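Long-range contact in calcium uptake protein 3, mitochondrial (Homo sapiens, PDB 6AGI), which senses mitochondrial calcium through its EF-hands and, disulfide-linked to MICU1, regulates the calcium uniporter channel in the central nervous system and skeletal muscle: residues 291-302 against 338-348. Numbering follows the deposited sequence.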
loop_
_atom_site.group_PDB
_atom_site.type_symbol
_atom_site.label_atom_id
_atom_site.label_comp_id
_atom_site.label_asym_id
_atom_site.label_seq_id
_atom_site.Cartn_x
_atom_site.Cartn_y
_atom_site.Cartn_z
ATOM N N ILE B 291 25.107 6.292 11.671
ATOM C CA ILE B 291 23.694 6.071 11.918
ATOM C C ILE B 291 23.559 5.152 13.114
ATOM O O ILE B 291 24.175 4.083 13.157
ATOM C CB ILE B 291 23.015 5.476 10.671
ATOM C CG1 ILE B 291 23.205 6.443 9.499
ATOM C CG2 ILE B 291 21.538 5.170 10.916
ATOM C CD1 ILE B 291 22.355 7.703 9.601
ATOM N N THR B 292 22.755 5.563 14.084
ATOM C CA THR B 292 22.565 4.746 15.270
ATOM C C THR B 292 21.530 3.646 14.994
ATOM O O THR B 292 20.809 3.673 13.986
ATOM C CB THR B 292 22.181 5.649 16.448
ATOM O OG1 THR B 292 20.832 6.106 16.301
ATOM C CG2 THR B 292 23.093 6.860 16.496
ATOM N N PHE B 293 21.469 2.644 15.880
ATOM C CA PHE B 293 20.524 1.555 15.627
ATOM C C PHE B 293 19.088 2.048 15.662
ATOM O O PHE B 293 18.229 1.545 14.926
ATOM C CB PHE B 293 20.656 0.424 16.632
ATOM C CG PHE B 293 19.680 -0.682 16.390
ATOM C CD1 PHE B 293 19.772 -1.483 15.254
ATOM C CD2 PHE B 293 18.667 -0.931 17.294
ATOM C CE1 PHE B 293 18.864 -2.530 15.030
ATOM C CE2 PHE B 293 17.750 -1.965 17.076
ATOM C CZ PHE B 293 17.845 -2.764 15.940
ATOM N N ASP B 294 18.797 3.002 16.541
ATOM C CA ASP B 294 17.435 3.499 16.604
ATOM C C ASP B 294 17.042 4.126 15.279
ATOM O O ASP B 294 15.900 3.974 14.830
ATOM C CB ASP B 294 17.287 4.498 17.747
ATOM C CG ASP B 294 17.014 3.820 19.066
ATOM O OD1 ASP B 294 16.743 2.592 19.053
ATOM O OD2 ASP B 294 17.091 4.512 20.111
ATOM N N GLU B 295 17.977 4.845 14.647
ATOM C CA GLU B 295 17.687 5.519 13.383
ATOM C C GLU B 295 17.520 4.517 12.256
ATOM O O GLU B 295 16.637 4.667 11.407
ATOM C CB GLU B 295 18.789 6.535 13.058
ATOM C CG GLU B 295 18.891 7.665 14.071
ATOM C CD GLU B 295 20.154 8.475 13.926
ATOM O OE1 GLU B 295 20.964 8.151 13.036
ATOM O OE2 GLU B 295 20.360 9.400 14.748
ATOM N N PHE B 296 18.357 3.486 12.249
ATOM C CA PHE B 296 18.285 2.433 11.246
ATOM C C PHE B 296 16.961 1.667 11.364
ATOM O O PHE B 296 16.278 1.413 10.356
ATOM C CB PHE B 296 19.568 1.606 11.429
ATOM C CG PHE B 296 19.649 0.315 10.685
ATOM C CD1 PHE B 296 19.006 -0.822 11.117
ATOM C CD2 PHE B 296 20.452 0.239 9.562
ATOM C CE1 PHE B 296 19.150 -2.018 10.424
ATOM C CE2 PHE B 296 20.603 -0.939 8.857
ATOM C CZ PHE B 296 19.946 -2.070 9.281
ATOM N N ARG B 297 16.544 1.355 12.594
ATOM C CA ARG B 297 15.230 0.749 12.813
ATOM C C ARG B 297 14.102 1.702 12.437
ATOM O O ARG B 297 13.091 1.272 11.878
ATOM C CB ARG B 297 15.102 0.256 14.264
ATOM C CG ARG B 297 13.872 -0.613 14.516
ATOM C CD ARG B 297 13.834 -1.318 15.904
ATOM N NE ARG B 297 14.242 -0.503 17.041
ATOM C CZ ARG B 297 14.184 -0.915 18.306
ATOM N NH1 ARG B 297 13.742 -2.135 18.603
ATOM N NH2 ARG B 297 14.553 -0.096 19.279
ATOM N N SER B 298 14.207 2.973 12.834
ATOM C CA SER B 298 13.238 3.979 12.414
ATOM C C SER B 298 13.012 3.905 10.917
ATOM O O SER B 298 11.876 3.793 10.439
ATOM C CB SER B 298 13.728 5.361 12.812
ATOM O OG SER B 298 13.320 5.643 14.138
ATOM N N PHE B 299 14.104 3.916 10.162
ATOM C CA PHE B 299 13.971 3.987 8.717
ATOM C C PHE B 299 13.387 2.711 8.126
ATOM O O PHE B 299 12.578 2.782 7.195
ATOM C CB PHE B 299 15.314 4.322 8.073
ATOM C CG PHE B 299 15.242 4.480 6.601
ATOM C CD1 PHE B 299 14.885 5.699 6.066
ATOM C CD2 PHE B 299 15.457 3.421 5.750
ATOM C CE1 PHE B 299 14.783 5.872 4.711
ATOM C CE2 PHE B 299 15.352 3.592 4.395
ATOM C CZ PHE B 299 15.025 4.814 3.875
ATOM N N PHE B 300 13.698 1.544 8.674
ATOM C CA PHE B 300 13.026 0.403 8.056
ATOM C C PHE B 300 11.567 0.216 8.516
ATOM O O PHE B 300 10.717 -0.229 7.722
ATOM C CB PHE B 300 13.903 -0.833 8.219
ATOM C CG PHE B 300 15.183 -0.727 7.418
ATOM C CD1 PHE B 300 15.188 -1.033 6.065
ATOM C CD2 PHE B 300 16.339 -0.205 7.977
ATOM C CE1 PHE B 300 16.324 -0.889 5.297
ATOM C CE2 PHE B 300 17.492 -0.067 7.216
ATOM C CZ PHE B 300 17.476 -0.412 5.870
ATOM N N GLN B 301 11.212 0.618 9.731
ATOM C CA GLN B 301 9.790 0.654 10.060
ATOM C C GLN B 301 9.052 1.573 9.100
ATOM O O GLN B 301 7.967 1.230 8.580
ATOM C CB GLN B 301 9.593 1.080 11.514
ATOM C CG GLN B 301 9.609 -0.106 12.477
ATOM C CD GLN B 301 9.913 0.288 13.909
ATOM O OE1 GLN B 301 9.936 1.472 14.261
ATOM N NE2 GLN B 301 10.189 -0.711 14.739
ATOM N N PHE B 302 9.655 2.733 8.819
ATOM C CA PHE B 302 9.078 3.668 7.854
ATOM C C PHE B 302 8.952 3.041 6.461
ATOM O O PHE B 302 7.926 3.218 5.776
ATOM C CB PHE B 302 9.943 4.922 7.809
ATOM C CG PHE B 302 9.751 5.739 6.586
ATOM C CD1 PHE B 302 8.535 6.362 6.341
ATOM C CD2 PHE B 302 10.752 5.841 5.647
ATOM C CE1 PHE B 302 8.346 7.103 5.190
ATOM C CE2 PHE B 302 10.561 6.571 4.491
ATOM C CZ PHE B 302 9.361 7.205 4.259
ATOM N N LEU B 338 6.522 7.671 13.380
ATOM C CA LEU B 338 7.938 7.624 13.713
ATOM C C LEU B 338 8.564 9.012 13.700
ATOM O O LEU B 338 8.206 9.865 12.882
ATOM C CB LEU B 338 8.693 6.730 12.744
ATOM C CG LEU B 338 8.105 5.356 12.546
ATOM C CD1 LEU B 338 8.397 4.981 11.146
ATOM C CD2 LEU B 338 8.727 4.362 13.511
ATOM N N LYS B 339 9.526 9.224 14.610
ATOM C CA LYS B 339 10.275 10.473 14.692
ATOM C C LYS B 339 11.671 10.194 14.154
ATOM O O LYS B 339 12.446 9.452 14.773
ATOM C CB LYS B 339 10.314 11.021 16.123
ATOM C CG LYS B 339 8.928 11.265 16.739
ATOM C CD LYS B 339 8.982 11.957 18.101
ATOM C CE LYS B 339 7.631 11.853 18.850
ATOM N NZ LYS B 339 7.733 11.532 20.322
ATOM N N PHE B 340 11.975 10.783 12.996
ATOM C CA PHE B 340 13.274 10.668 12.352
ATOM C C PHE B 340 14.167 11.758 12.922
ATOM O O PHE B 340 13.723 12.903 13.078
ATOM C CB PHE B 340 13.144 10.869 10.845
ATOM C CG PHE B 340 12.731 9.647 10.060
ATOM C CD1 PHE B 340 12.072 8.581 10.646
ATOM C CD2 PHE B 340 13.002 9.587 8.697
ATOM C CE1 PHE B 340 11.704 7.492 9.875
ATOM C CE2 PHE B 340 12.636 8.509 7.933
ATOM C CZ PHE B 340 12.001 7.467 8.509
ATOM N N SER B 341 15.410 11.410 13.254
ATOM C CA SER B 341 16.373 12.432 13.619
ATOM C C SER B 341 16.690 13.320 12.414
ATOM O O SER B 341 16.641 12.869 11.268
ATOM C CB SER B 341 17.651 11.796 14.132
ATOM O OG SER B 341 18.369 11.152 13.088
ATOM N N PRO B 342 17.027 14.592 12.645
ATOM C CA PRO B 342 17.453 15.435 11.520
ATOM C C PRO B 342 18.682 14.890 10.852
ATOM O O PRO B 342 18.915 15.146 9.665
ATOM C CB PRO B 342 17.722 16.796 12.175
ATOM C CG PRO B 342 16.876 16.776 13.400
ATOM C CD PRO B 342 16.967 15.359 13.899
ATOM N N HIS B 343 19.504 14.155 11.590
ATOM C CA HIS B 343 20.620 13.499 10.938
ATOM C C HIS B 343 20.131 12.449 9.944
ATOM O O HIS B 343 20.608 12.392 8.804
ATOM C CB HIS B 343 21.554 12.865 11.960
ATOM C CG HIS B 343 22.725 12.204 11.315
ATOM N ND1 HIS B 343 22.943 10.846 11.375
ATOM C CD2 HIS B 343 23.709 12.716 10.539
ATOM C CE1 HIS B 343 24.032 10.552 10.687
ATOM N NE2 HIS B 343 24.515 11.668 10.170
ATOM N N LEU B 344 19.170 11.616 10.354
ATOM C CA LEU B 344 18.647 10.595 9.448
ATOM C C LEU B 344 18.025 11.231 8.216
ATOM O O LEU B 344 18.310 10.827 7.084
ATOM C CB LEU B 344 17.615 9.718 10.162
ATOM C CG LEU B 344 16.959 8.591 9.345
ATOM C CD1 LEU B 344 18.006 7.594 8.888
ATOM C CD2 LEU B 344 15.885 7.875 10.140
ATOM N N VAL B 345 17.206 12.259 8.417
ATOM C CA VAL B 345 16.568 12.921 7.288
ATOM C C VAL B 345 17.620 13.503 6.367
ATOM O O VAL B 345 17.579 13.313 5.144
ATOM C CB VAL B 345 15.580 13.994 7.776
ATOM C CG1 VAL B 345 15.100 14.814 6.612
ATOM C CG2 VAL B 345 14.378 13.334 8.436
ATOM N N ASN B 346 18.593 14.201 6.943
ATOM C CA ASN B 346 19.642 14.815 6.138
ATOM C C ASN B 346 20.413 13.760 5.361
ATOM O O ASN B 346 20.773 13.961 4.189
ATOM C CB ASN B 346 20.555 15.628 7.057
ATOM C CG ASN B 346 21.588 16.437 6.307
ATOM O OD1 ASN B 346 21.862 16.215 5.126
ATOM N ND2 ASN B 346 22.115 17.446 6.982
ATOM N N THR B 347 20.632 12.606 5.983
ATOM C CA THR B 347 21.363 11.546 5.316
ATOM C C THR B 347 20.558 10.983 4.153
ATOM O O THR B 347 21.091 10.807 3.052
ATOM C CB THR B 347 21.736 10.470 6.323
ATOM O OG1 THR B 347 22.554 11.057 7.350
ATOM C CG2 THR B 347 22.529 9.379 5.623
ATOM N N VAL B 348 19.268 10.700 4.376
ATOM C CA VAL B 348 18.406 10.241 3.287
ATOM C C VAL B 348 18.434 11.233 2.132
ATOM O O VAL B 348 18.525 10.841 0.963
ATOM C CB VAL B 348 16.963 10.005 3.781
ATOM C CG1 VAL B 348 16.061 9.730 2.615
ATOM C CG2 VAL B 348 16.899 8.847 4.744
#
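The degenerate second EF-hand meets the entering helix of the calcium-binding third EF-hand here: helix 293-302 packs against helix 342-348 and the loop before it, the two axes at 59°. F340 and F302 form an offset edge-to-face pair, the edge of F340 toward the face of F302, nearly perpendicular, with centroids 5.2 Å apart. With CG anti to the backbone N (chi1 161°), F302 brings its ring beside F340 CZ, and F309 also meets it edge-to-face. L338 lays its methyls against helix 293-302, CD1 3.7 Å from F302 CB and CD2 against the Q301 side chain. L344 CD2 lies over one face of the F340 ring, toward its rim, and 3.5 Å from E295 O, while V348 CG2 meets F299 CE1 at 3.7 Å. At the polar end S341, the N-cap of helix 342-348, accepts from L344 N at its OG (2.9 Å) and donates weakly from OG to E295 OE2 (3.1 Å). E295 OE1 weakly accepts from T292 N, the N3-to-N-cap half of a capping box, and lies at the edge of the H343 ring, in its plane but too far from ND1 (3.7 Å) to bond. Replacing E295 with an alanine would probably leave the S341 hydroxyl and T292 N without this shared acceptor. The carboxylate thus bridges, through two weak bonds, the N-cap residues of both helices, beside an apolar seam joining the two hands.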